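Local atomic coordinates of tailspike protein (Acinetobacter phage vB_ApiP_P1, PDB entry 6E1R), a protein that forms the trimeric tailspike of an Acinetobacter phage and probably binds and hydrolyses the capsular polysaccharide of its bacterial host. Residues A[110-114]-A[130-134]; A[239-243]-A[269-273]; A[380-385]-A[400-404]; A[483-489]-A[502-508]. One frame throughout, in Å; residues are numbered along the deposited sequence.

The four contacts follow one another along the elongated chain without touching; the centres of contacts 1 and 4 are about 85 Å apart. Contacts 1 and 2 both join neighbouring parallel coils of the beta-helix, but contact 1 is a buried, continuous parallel strand pair with a salt-bridge network at the trimer interface, whereas contact 2 is partly buried, keeps one bridge before the two segments diverge, and meets no other subunit. Contact 3, mostly buried, lies where the beta-helix ends and replaces strand pairing by an asparagine, a water and aliphatic side chains. Contact 4 belongs to a separate C-terminal domain: an antiparallel hairpin with a bulge, packed against both other subunits, chiefly one.

Contact 1. Residues A[110-114]-A[130-134]; sequences KLVVD and RIEGD
A parallel beta-sheet contact joins successive coils near the start of the right-handed beta-helix; the axes of 111-113 and 130-133 approach to 4.6 Å and cross at -27°. Leu111 lies beside Ile131, Val112 beside Glu132 and Val113 beside Gly133, CA atoms 4.5 to 5.0 Å apart. Leu111 N donates to Arg130 O (2.7 Å), Glu132 N to Leu111 O (2.8 Å) and Val113 N to Glu132 O (2.9 Å). On one face Ile131 CD1 lies 3.6 Å from Val113 CG2 and 4.0 Å from Leu111 CD2; helix 94-106 covers Leu111. On the face of Val112 and Glu132, the Lys110 side chain (chi1 p, the rest t) makes a weak salt bridge, NZ to Glu132 OE1 3.4 Å, and lays CD over the Arg130 guanidinium. Arg130 NH2 makes a second salt bridge, with Glu132 OE2, also long at 3.4 Å. Arg130 further binds Gly133 O, and Glu132 pairs with Lys168, both of the second subunit. One carboxylate thus gathers several cations at the trimer interface, while the opposite, aliphatic face is buried.

Contact 2. Residues A[239-243]-A[269-273]; sequences SLGVV and WDSYG
Asp270 (chi1 p) lies against the backbone of Leu240 and Gly241, its OD1 3.2 Å from Leu240 CA and accepting a hydrogen bond from Gly241 N at 2.9 Å. This happens where two neighbouring beta-helix coils leave their sheet. Strands 235-239 and 267-270 are parallel, and their last bridge sets Ser239 beside Trp269, CA to CA 4.6 Å; Asp270 N gives Ser239 O a weak hydrogen bond of 3.4 Å. Residues 240-243 run on extended, whereas Ser271 (phi/psi 60/23) and Tyr272 (58/43) take left-handed conformations that turn the corner, bringing Val243 opposite Ser271, CA to CA 4.7 Å. Val243 (chi1 t) sets CG2 3.7 Å from Ser271 CA and 4.3 Å from Tyr272 CD1, at the ring edge. Within the corner, Gly273 N binds Asp270 O (3.2 Å) and Trp269 NE1 (chi1 p) binds Gly273 O (3.1 Å); the indole also stacks on Trp276. A carboxylate therefore stands in for a backbone carbonyl, carrying the contact past the end of strand pairing.

Contact 3. Residues A[380-385]-A[400-404]; sequences NDVALI and SIGDI
Ser400 (chi1 p) opens the second segment by accepting a hydrogen bond on OG from Asn380 ND2 at 3.3 Å. Asn380 has a left-handed backbone (58/41) and chi1 m, pointing its amide across the gap; its OD1 is taken by Val371 N. Ile401 turns its side chain away, but its carbonyl carbon C lies 3.2 Å from Asn380 ND2. From Ile401 to Ile404 the chain makes a type II' turn, closed by Ile404 N to Ile401 O at 3.2 Å. Gly402 (66/-132) takes the position where positive phi favours glycine, and a CB there would clash with Asn380 CB. Asp403 N donates to a water at 2.9 Å, which in turn donates to Asn380 O at 2.8 Å; Asp403 CB also meets Val382 CG2 at 3.9 Å. Ile404 (chi1 m, chi2 t) reaches back with CD1, 3.8 Å from Ile385 CG1 and 3.9 Å from Asn380 CB. In the first segment residues 382-384 form a 3-10 turn introduced by an Asx turn, Ala383 N to Asp381 OD1 at 3.1 Å, and Leu384 N binds Asp381 O at 3.0 Å. The contact joins two loops at the C-terminal end of the beta-helix: one leads from strand 372-373 into strand 385-389, the other lies between strands 392-395 and 415-420, with Gln421 of the third subunit packing on Val382 and Asp403.

Contact 4. Residues A[483-489]-A[502-508]; sequences NSAVYEL and QIGSAGL
Asn483 sets OD1 3.5 Å from Leu508 CD1, while its ND2 binds Ser515 O. Strand 484-494 then pairs antiparallel with strand 497-507, the segment axes 4.5 Å apart at 162°, forming a hairpin at the edge, within this chain, of the five-stranded sheet in the C-terminal domain. Ser484 O accepts a weak hydrogen bond from Leu508 N (3.3 Å). Ala485 faces Gly507 in a non-hydrogen-bonded pair; Gly507 (100/-158) has no room for a CB, which would clash with Ser484 O. Val486 and Ala506 form a hydrogen-bonded pair: Val486 N donates to Ala506 O (2.9 Å). In return Ala506 N donates to Val486 O (3.1 Å), and Val486 CG2 (chi1 m) touches Ala506 CB at 3.6 Å. Tyr487 (chi1 m) stands beside Ser505 on the other face, CD2 4.1 Å from Ser505 CB; its hydroxyl binds Pro517 O and its ring meets Trp521 edge-to-face. Glu488 N donates to Gly504 O (3.0 Å), and Glu488 O receives Ile503 N (2.6 Å) and, weakly, Gly504 N (3.5 Å): a classic bulge. Leu489 (chi1 m, chi2 t) resumes the pairing opposite Gln502, Leu489 CD2 to Gln502 CB 3.8 Å. The bulge spends two amides on one carbonyl; Ile503, at the bulge, packs on Ile503 of both other subunits, and Glu488 OE1 forms a salt bridge with Arg467 of the third subunit, so the hairpin serves trimer and sheet alike.

Contact 1. Residues A[110-114]-A[130-134]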
loop_
_atom_site.group_PDB
_atom_site.type_symbol
_atom_site.label_atom_id
_atom_site.label_comp_id
_atom_site.label_asym_id
_atom_site.label_seq_id
_atom_site.Cartn_x
_atom_site.Cartn_y
_atom_site.Cartn_z
ATOM N N LYS A 110 2.484 -5.460 32.977
ATOM C CA LYS A 110 2.985 -4.247 32.353
ATOM C C LYS A 110 3.591 -3.307 33.390
ATOM O O LYS A 110 3.220 -3.315 34.567
ATOM C CB LYS A 110 1.874 -3.528 31.585
ATOM C CG LYS A 110 0.823 -2.854 32.449
ATOM C CD LYS A 110 -0.200 -2.148 31.573
ATOM C CE LYS A 110 -1.146 -1.284 32.385
ATOM N NZ LYS A 110 -2.072 -0.521 31.502
ATOM N N LEU A 111 4.539 -2.496 32.936
ATOM C CA LEU A 111 5.190 -1.490 33.759
ATOM C C LEU A 111 4.762 -0.104 33.295
ATOM O O LEU A 111 4.642 0.147 32.092
ATOM C CB LEU A 111 6.712 -1.624 33.685
ATOM C CG LEU A 111 7.533 -0.603 34.473
ATOM C CD1 LEU A 111 7.249 -0.708 35.964
ATOM C CD2 LEU A 111 9.014 -0.780 34.183
ATOM N N VAL A 112 4.524 0.790 34.249
ATOM C CA VAL A 112 4.046 2.137 33.966
ATOM C C VAL A 112 5.027 3.131 34.566
ATOM O O VAL A 112 5.365 3.041 35.753
ATOM C CB VAL A 112 2.630 2.367 34.524
ATOM C CG1 VAL A 112 2.230 3.826 34.374
ATOM C CG2 VAL A 112 1.631 1.459 33.826
ATOM N N VAL A 113 5.474 4.081 33.753
ATOM C CA VAL A 113 6.353 5.154 34.197
ATOM C C VAL A 113 5.466 6.353 34.507
ATOM O O VAL A 113 4.872 6.949 33.603
ATOM C CB VAL A 113 7.413 5.495 33.141
ATOM C CG1 VAL A 113 8.457 6.436 33.721
ATOM C CG2 VAL A 113 8.063 4.227 32.616
ATOM N N ASP A 114 5.376 6.708 35.787
ATOM C CA ASP A 114 4.447 7.732 36.243
ATOM C C ASP A 114 5.091 9.099 36.431
ATOM O O ASP A 114 4.368 10.078 36.648
ATOM C CB ASP A 114 3.771 7.280 37.545
ATOM C CG ASP A 114 4.752 6.703 38.542
ATOM O OD1 ASP A 114 5.843 6.264 38.118
ATOM O OD2 ASP A 114 4.423 6.669 39.747
ATOM N N ARG A 130 6.771 -5.036 28.791
ATOM C CA ARG A 130 5.768 -4.085 28.324
ATOM C C ARG A 130 5.797 -2.886 29.263
ATOM O O ARG A 130 5.397 -2.993 30.427
ATOM C CB ARG A 130 4.382 -4.723 28.274
ATOM C CG ARG A 130 3.263 -3.750 27.949
ATOM C CD ARG A 130 1.913 -4.440 28.002
ATOM N NE ARG A 130 0.808 -3.488 27.958
ATOM C CZ ARG A 130 -0.457 -3.805 28.213
ATOM N NH1 ARG A 130 -0.778 -5.053 28.525
ATOM N NH2 ARG A 130 -1.402 -2.876 28.151
ATOM N N ILE A 131 6.275 -1.751 28.760
ATOM C CA ILE A 131 6.440 -0.541 29.554
ATOM C C ILE A 131 5.730 0.602 28.841
ATOM O O ILE A 131 5.893 0.780 27.628
ATOM C CB ILE A 131 7.929 -0.218 29.791
ATOM C CG1 ILE A 131 8.095 1.119 30.513
ATOM C CG2 ILE A 131 8.710 -0.242 28.481
ATOM C CD1 ILE A 131 9.533 1.442 30.853
ATOM N N GLU A 132 4.930 1.361 29.587
ATOM C CA GLU A 132 4.117 2.431 29.030
ATOM C C GLU A 132 4.295 3.700 29.855
ATOM O O GLU A 132 4.811 3.677 30.975
ATOM C CB GLU A 132 2.635 2.032 28.976
ATOM C CG GLU A 132 2.363 0.753 28.197
ATOM C CD GLU A 132 0.899 0.355 28.212
ATOM O OE1 GLU A 132 0.221 0.618 29.227
ATOM O OE2 GLU A 132 0.427 -0.228 27.213
ATOM N N GLY A 133 3.860 4.816 29.281
ATOM C CA GLY A 133 3.919 6.095 29.961
ATOM C C GLY A 133 2.572 6.788 29.934
ATOM O O GLY A 133 1.812 6.678 28.974
ATOM N N ASP A 134 2.286 7.512 31.019
ATOM C CA ASP A 134 1.013 8.207 31.179
ATOM C C ASP A 134 1.141 9.717 31.000
ATOM O O ASP A 134 0.285 10.467 31.479
ATOM C CB ASP A 134 0.401 7.893 32.545
ATOM C CG ASP A 134 1.365 8.142 33.695
ATOM O OD1 ASP A 134 2.423 8.769 33.471
ATOM O OD2 ASP A 134 1.055 7.720 34.829
#

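Contact 2. Residues A[239-243]-A[269-273]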
loop_
_atom_site.group_PDB
_atom_site.type_symbol
_atom_site.label_atom_id
_atom_site.label_comp_id
_atom_site.label_asym_id
_atom_site.label_seq_id
_atom_site.Cartn_x
_atom_site.Cartn_y
_atom_site.Cartn_z
ATOM N N SER A 239 20.839 0.188 12.617
ATOM C CA SER A 239 20.699 -1.228 12.935
ATOM C C SER A 239 21.852 -1.957 12.255
ATOM O O SER A 239 21.836 -2.166 11.040
ATOM C CB SER A 239 19.341 -1.761 12.486
ATOM O OG SER A 239 18.289 -1.010 13.062
ATOM N N LEU A 240 22.844 -2.356 13.042
ATOM C CA LEU A 240 23.996 -3.088 12.540
ATOM C C LEU A 240 23.914 -4.530 13.016
ATOM O O LEU A 240 23.800 -4.785 14.220
ATOM C CB LEU A 240 25.304 -2.444 13.000
ATOM C CG LEU A 240 25.477 -0.966 12.641
ATOM C CD1 LEU A 240 26.893 -0.499 12.946
ATOM C CD2 LEU A 240 25.122 -0.707 11.181
ATOM N N GLY A 241 23.977 -5.466 12.075
ATOM C CA GLY A 241 23.884 -6.869 12.417
ATOM C C GLY A 241 25.037 -7.701 11.899
ATOM O O GLY A 241 26.122 -7.178 11.624
ATOM N N VAL A 242 24.805 -9.005 11.762
ATOM C CA VAL A 242 25.784 -9.950 11.238
ATOM C C VAL A 242 25.151 -10.666 10.053
ATOM O O VAL A 242 24.005 -11.123 10.141
ATOM C CB VAL A 242 26.233 -10.955 12.315
ATOM C CG1 VAL A 242 27.217 -11.960 11.742
ATOM C CG2 VAL A 242 26.835 -10.227 13.509
ATOM N N VAL A 243 25.895 -10.766 8.949
ATOM C CA VAL A 243 25.356 -11.394 7.751
ATOM C C VAL A 243 25.070 -12.860 8.027
ATOM O O VAL A 243 25.906 -13.581 8.587
ATOM C CB VAL A 243 26.328 -11.226 6.573
ATOM C CG1 VAL A 243 25.860 -12.041 5.374
ATOM C CG2 VAL A 243 26.467 -9.760 6.200
ATOM N N TRP A 269 21.028 0.646 7.984
ATOM C CA TRP A 269 21.118 -0.754 8.372
ATOM C C TRP A 269 21.961 -1.493 7.343
ATOM O O TRP A 269 22.049 -1.081 6.183
ATOM C CB TRP A 269 19.736 -1.408 8.515
ATOM C CG TRP A 269 19.055 -1.749 7.223
ATOM C CD1 TRP A 269 19.141 -2.926 6.538
ATOM C CD2 TRP A 269 18.150 -0.921 6.482
ATOM N NE1 TRP A 269 18.363 -2.876 5.408
ATOM C CE2 TRP A 269 17.743 -1.656 5.350
ATOM C CE3 TRP A 269 17.652 0.374 6.659
ATOM C CZ2 TRP A 269 16.861 -1.141 4.401
ATOM C CZ3 TRP A 269 16.775 0.884 5.715
ATOM C CH2 TRP A 269 16.390 0.128 4.600
ATOM N N ASP A 270 22.588 -2.578 7.782
ATOM C CA ASP A 270 23.524 -3.318 6.943
ATOM C C ASP A 270 23.133 -4.795 6.928
ATOM O O ASP A 270 21.988 -5.171 7.213
ATOM C CB ASP A 270 24.962 -3.103 7.437
ATOM C CG ASP A 270 25.163 -3.548 8.879
ATOM O OD1 ASP A 270 24.203 -4.051 9.497
ATOM O OD2 ASP A 270 26.291 -3.394 9.395
ATOM N N SER A 271 24.101 -5.648 6.585
ATOM C CA SER A 271 23.953 -7.103 6.582
ATOM C C SER A 271 22.860 -7.580 5.630
ATOM O O SER A 271 22.323 -8.678 5.806
ATOM C CB SER A 271 23.692 -7.637 7.995
ATOM O OG SER A 271 24.726 -7.246 8.880
ATOM N N TYR A 272 22.530 -6.770 4.621
ATOM C CA TYR A 272 21.493 -7.102 3.642
ATOM C C TYR A 272 20.148 -7.344 4.325
ATOM O O TYR A 272 19.420 -8.282 3.993
ATOM C CB TYR A 272 21.905 -8.300 2.783
ATOM C CG TYR A 272 23.227 -8.096 2.078
ATOM C CD1 TYR A 272 24.419 -8.501 2.663
ATOM C CD2 TYR A 272 23.284 -7.484 0.831
ATOM C CE1 TYR A 272 25.630 -8.310 2.026
ATOM C CE2 TYR A 272 24.493 -7.289 0.184
ATOM C CZ TYR A 272 25.661 -7.705 0.787
ATOM O OH TYR A 272 26.867 -7.515 0.152
ATOM N N GLY A 273 19.823 -6.488 5.292
ATOM C CA GLY A 273 18.547 -6.607 5.973
ATOM C C GLY A 273 17.383 -6.374 5.030
ATOM O O GLY A 273 17.459 -5.576 4.095
#

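Contact 3. Residues A[380-385]-A[400-404]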
loop_
_atom_site.group_PDB
_atom_site.type_symbol
_atom_site.label_atom_id
_atom_site.label_comp_id
_atom_site.label_asym_id
_atom_site.label_seq_id
_atom_site.Cartn_x
_atom_site.Cartn_y
_atom_site.Cartn_z
ATOM N N ASN A 380 19.619 10.044 -14.277
ATOM C CA ASN A 380 18.341 9.745 -14.923
ATOM C C ASN A 380 18.478 8.589 -15.910
ATOM O O ASN A 380 17.913 8.612 -17.005
ATOM C CB ASN A 380 17.768 10.988 -15.607
ATOM C CG ASN A 380 17.595 12.150 -14.649
ATOM O OD1 ASN A 380 17.165 11.971 -13.509
ATOM N ND2 ASN A 380 17.936 13.350 -15.105
ATOM N N ASP A 381 19.237 7.568 -15.517
ATOM C CA ASP A 381 19.404 6.371 -16.332
ATOM C C ASP A 381 18.067 5.646 -16.430
ATOM O O ASP A 381 17.584 5.079 -15.444
ATOM C CB ASP A 381 20.481 5.473 -15.730
ATOM C CG ASP A 381 20.760 4.239 -16.573
ATOM O OD1 ASP A 381 20.230 4.145 -17.699
ATOM O OD2 ASP A 381 21.522 3.365 -16.108
ATOM N N VAL A 382 17.467 5.664 -17.622
ATOM C CA VAL A 382 16.161 5.047 -17.818
ATOM C C VAL A 382 16.226 3.535 -17.646
ATOM O O VAL A 382 15.200 2.901 -17.369
ATOM C CB VAL A 382 15.608 5.431 -19.204
ATOM C CG1 VAL A 382 14.153 5.002 -19.351
ATOM C CG2 VAL A 382 15.751 6.929 -19.429
ATOM N N ALA A 383 17.414 2.937 -17.775
ATOM C CA ALA A 383 17.551 1.506 -17.531
ATOM C C ALA A 383 17.267 1.143 -16.080
ATOM O O ALA A 383 17.013 -0.030 -15.784
ATOM C CB ALA A 383 18.953 1.037 -17.920
ATOM N N LEU A 384 17.305 2.116 -15.173
ATOM C CA LEU A 384 16.987 1.899 -13.770
ATOM C C LEU A 384 15.540 2.231 -13.439
ATOM O O LEU A 384 15.125 2.053 -12.289
ATOM C CB LEU A 384 17.917 2.732 -12.882
ATOM C CG LEU A 384 19.417 2.512 -13.065
ATOM C CD1 LEU A 384 20.201 3.438 -12.149
ATOM C CD2 LEU A 384 19.782 1.061 -12.813
ATOM N N ILE A 385 14.766 2.707 -14.408
ATOM C CA ILE A 385 13.385 3.119 -14.188
ATOM C C ILE A 385 12.503 1.935 -14.564
ATOM O O ILE A 385 12.310 1.637 -15.746
ATOM C CB ILE A 385 13.030 4.370 -14.992
ATOM C CG1 ILE A 385 13.944 5.533 -14.602
ATOM C CG2 ILE A 385 11.570 4.743 -14.779
ATOM C CD1 ILE A 385 13.945 5.840 -13.122
ATOM N N SER A 400 16.647 17.935 -12.916
ATOM C CA SER A 400 16.726 17.288 -14.216
ATOM C C SER A 400 15.956 15.978 -14.164
ATOM O O SER A 400 15.966 15.286 -13.143
ATOM C CB SER A 400 18.180 17.029 -14.625
ATOM O OG SER A 400 18.826 16.181 -13.692
ATOM N N ILE A 401 15.291 15.647 -15.269
ATOM C CA ILE A 401 14.596 14.372 -15.407
ATOM C C ILE A 401 15.097 13.553 -16.584
ATOM O O ILE A 401 14.793 12.351 -16.654
ATOM C CB ILE A 401 13.066 14.565 -15.513
ATOM C CG1 ILE A 401 12.719 15.468 -16.699
ATOM C CG2 ILE A 401 12.503 15.124 -14.214
ATOM C CD1 ILE A 401 11.233 15.698 -16.872
ATOM N N GLY A 402 15.847 14.147 -17.507
ATOM C CA GLY A 402 16.365 13.385 -18.633
ATOM C C GLY A 402 15.246 12.898 -19.530
ATOM O O GLY A 402 14.341 13.655 -19.903
ATOM N N ASP A 403 15.298 11.615 -19.879
ATOM C CA ASP A 403 14.294 10.994 -20.730
ATOM C C ASP A 403 13.179 10.327 -19.938
ATOM O O ASP A 403 12.405 9.556 -20.512
ATOM C CB ASP A 403 14.950 9.968 -21.658
ATOM C CG ASP A 403 15.882 10.606 -22.668
ATOM O OD1 ASP A 403 15.660 11.784 -23.023
ATOM O OD2 ASP A 403 16.833 9.927 -23.109
ATOM N N ILE A 404 13.087 10.594 -18.638
ATOM C CA ILE A 404 12.033 10.017 -17.811
ATOM C C ILE A 404 10.741 10.790 -18.037
ATOM O O ILE A 404 10.735 12.027 -18.072
ATOM C CB ILE A 404 12.449 10.025 -16.330
ATOM C CG1 ILE A 404 13.763 9.261 -16.148
ATOM C CG2 ILE A 404 11.353 9.428 -15.459
ATOM C CD1 ILE A 404 14.311 9.304 -14.738
HETATM O O HOH W 1 17.725 10.161 -19.365
#

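Contact 4. Residues A[483-489]-A[502-508]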
loop_
_atom_site.group_PDB
_atom_site.type_symbol
_atom_site.label_atom_id
_atom_site.label_comp_id
_atom_site.label_asym_id
_atom_site.label_seq_id
_atom_site.Cartn_x
_atom_site.Cartn_y
_atom_site.Cartn_z
ATOM N N ASN A 483 26.634 9.838 -47.714
ATOM C CA ASN A 483 26.210 9.015 -48.838
ATOM C C ASN A 483 25.353 7.858 -48.342
ATOM O O ASN A 483 25.768 7.093 -47.466
ATOM C CB ASN A 483 27.426 8.487 -49.599
ATOM C CG ASN A 483 28.201 9.588 -50.295
ATOM O OD1 ASN A 483 27.667 10.665 -50.563
ATOM N ND2 ASN A 483 29.465 9.320 -50.595
ATOM N N SER A 484 24.152 7.733 -48.903
ATOM C CA SER A 484 23.171 6.772 -48.425
ATOM C C SER A 484 22.562 6.014 -49.595
ATOM O O SER A 484 22.501 6.514 -50.721
ATOM C CB SER A 484 22.060 7.462 -47.618
ATOM O OG SER A 484 21.036 6.547 -47.269
ATOM N N ALA A 485 22.117 4.791 -49.311
ATOM C CA ALA A 485 21.427 3.965 -50.289
ATOM C C ALA A 485 20.493 3.019 -49.551
ATOM O O ALA A 485 20.831 2.516 -48.477
ATOM C CB ALA A 485 22.412 3.173 -51.156
ATOM N N VAL A 486 19.320 2.782 -50.132
ATOM C CA VAL A 486 18.309 1.914 -49.544
ATOM C C VAL A 486 18.044 0.761 -50.501
ATOM O O VAL A 486 18.056 0.941 -51.724
ATOM C CB VAL A 486 17.006 2.676 -49.217
ATOM C CG1 VAL A 486 17.271 3.739 -48.169
ATOM C CG2 VAL A 486 16.417 3.300 -50.470
ATOM N N TYR A 487 17.827 -0.425 -49.942
ATOM C CA TYR A 487 17.579 -1.628 -50.721
ATOM C C TYR A 487 16.385 -2.366 -50.134
ATOM O O TYR A 487 16.253 -2.476 -48.912
ATOM C CB TYR A 487 18.807 -2.547 -50.735
ATOM C CG TYR A 487 20.080 -1.875 -51.204
ATOM C CD1 TYR A 487 20.864 -1.141 -50.322
ATOM C CD2 TYR A 487 20.503 -1.983 -52.521
ATOM C CE1 TYR A 487 22.028 -0.526 -50.740
ATOM C CE2 TYR A 487 21.670 -1.371 -52.949
ATOM C CZ TYR A 487 22.426 -0.645 -52.053
ATOM O OH TYR A 487 23.586 -0.034 -52.468
ATOM N N GLU A 488 15.521 -2.871 -51.008
ATOM C CA GLU A 488 14.347 -3.635 -50.608
ATOM C C GLU A 488 14.533 -5.066 -51.092
ATOM O O GLU A 488 14.609 -5.308 -52.302
ATOM C CB GLU A 488 13.075 -3.021 -51.194
ATOM C CG GLU A 488 11.778 -3.651 -50.713
ATOM C CD GLU A 488 11.286 -3.051 -49.406
ATOM O OE1 GLU A 488 12.117 -2.535 -48.627
ATOM O OE2 GLU A 488 10.061 -3.085 -49.161
ATOM N N LEU A 489 14.604 -6.010 -50.155
ATOM C CA LEU A 489 14.967 -7.385 -50.470
ATOM C C LEU A 489 13.903 -8.345 -49.962
ATOM O O LEU A 489 13.446 -8.225 -48.822
ATOM C CB LEU A 489 16.328 -7.748 -49.865
ATOM C CG LEU A 489 17.490 -6.802 -50.172
ATOM C CD1 LEU A 489 18.727 -7.200 -49.381
ATOM C CD2 LEU A 489 17.786 -6.776 -51.665
ATOM N N GLN A 502 15.934 -8.560 -55.154
ATOM C CA GLN A 502 15.961 -7.129 -54.873
ATOM C C GLN A 502 14.721 -6.483 -55.477
ATOM O O GLN A 502 14.629 -6.314 -56.697
ATOM C CB GLN A 502 17.234 -6.488 -55.417
ATOM C CG GLN A 502 17.330 -4.997 -55.121
ATOM C CD GLN A 502 18.714 -4.430 -55.378
ATOM O OE1 GLN A 502 19.719 -4.983 -54.929
ATOM N NE2 GLN A 502 18.771 -3.316 -56.099
ATOM N N ILE A 503 13.763 -6.127 -54.620
ATOM C CA ILE A 503 12.527 -5.512 -55.091
ATOM C C ILE A 503 12.802 -4.130 -55.673
ATOM O O ILE A 503 12.186 -3.726 -56.668
ATOM C CB ILE A 503 11.499 -5.454 -53.948
ATOM C CG1 ILE A 503 10.893 -6.833 -53.691
ATOM C CG2 ILE A 503 10.415 -4.448 -54.246
ATOM C CD1 ILE A 503 9.641 -6.779 -52.840
ATOM N N GLY A 504 13.733 -3.391 -55.079
ATOM C CA GLY A 504 14.037 -2.060 -55.567
ATOM C C GLY A 504 15.211 -1.471 -54.821
ATOM O O GLY A 504 15.776 -2.087 -53.914
ATOM N N SER A 505 15.578 -0.258 -55.226
ATOM C CA SER A 505 16.701 0.442 -54.618
ATOM C C SER A 505 16.568 1.929 -54.903
ATOM O O SER A 505 15.819 2.347 -55.790
ATOM C CB SER A 505 18.042 -0.087 -55.138
ATOM O OG SER A 505 18.202 0.197 -56.518
ATOM N N ALA A 506 17.309 2.723 -54.134
ATOM C CA ALA A 506 17.345 4.166 -54.322
ATOM C C ALA A 506 18.625 4.708 -53.704
ATOM O O ALA A 506 19.148 4.149 -52.736
ATOM C CB ALA A 506 16.119 4.850 -53.706
ATOM N N GLY A 507 19.120 5.796 -54.275
ATOM C CA GLY A 507 20.335 6.425 -53.801
ATOM C C GLY A 507 21.549 6.060 -54.632
ATOM O O GLY A 507 21.460 5.663 -55.796
ATOM N N LEU A 508 22.717 6.205 -54.003
ATOM C CA LEU A 508 23.997 5.947 -54.662
ATOM C C LEU A 508 24.240 4.440 -54.683
ATOM O O LEU A 508 24.927 3.869 -53.833
ATOM C CB LEU A 508 25.120 6.696 -53.957
ATOM C CG LEU A 508 24.856 8.187 -53.733
ATOM C CD1 LEU A 508 25.998 8.832 -52.966
ATOM C CD2 LEU A 508 24.622 8.900 -55.055
#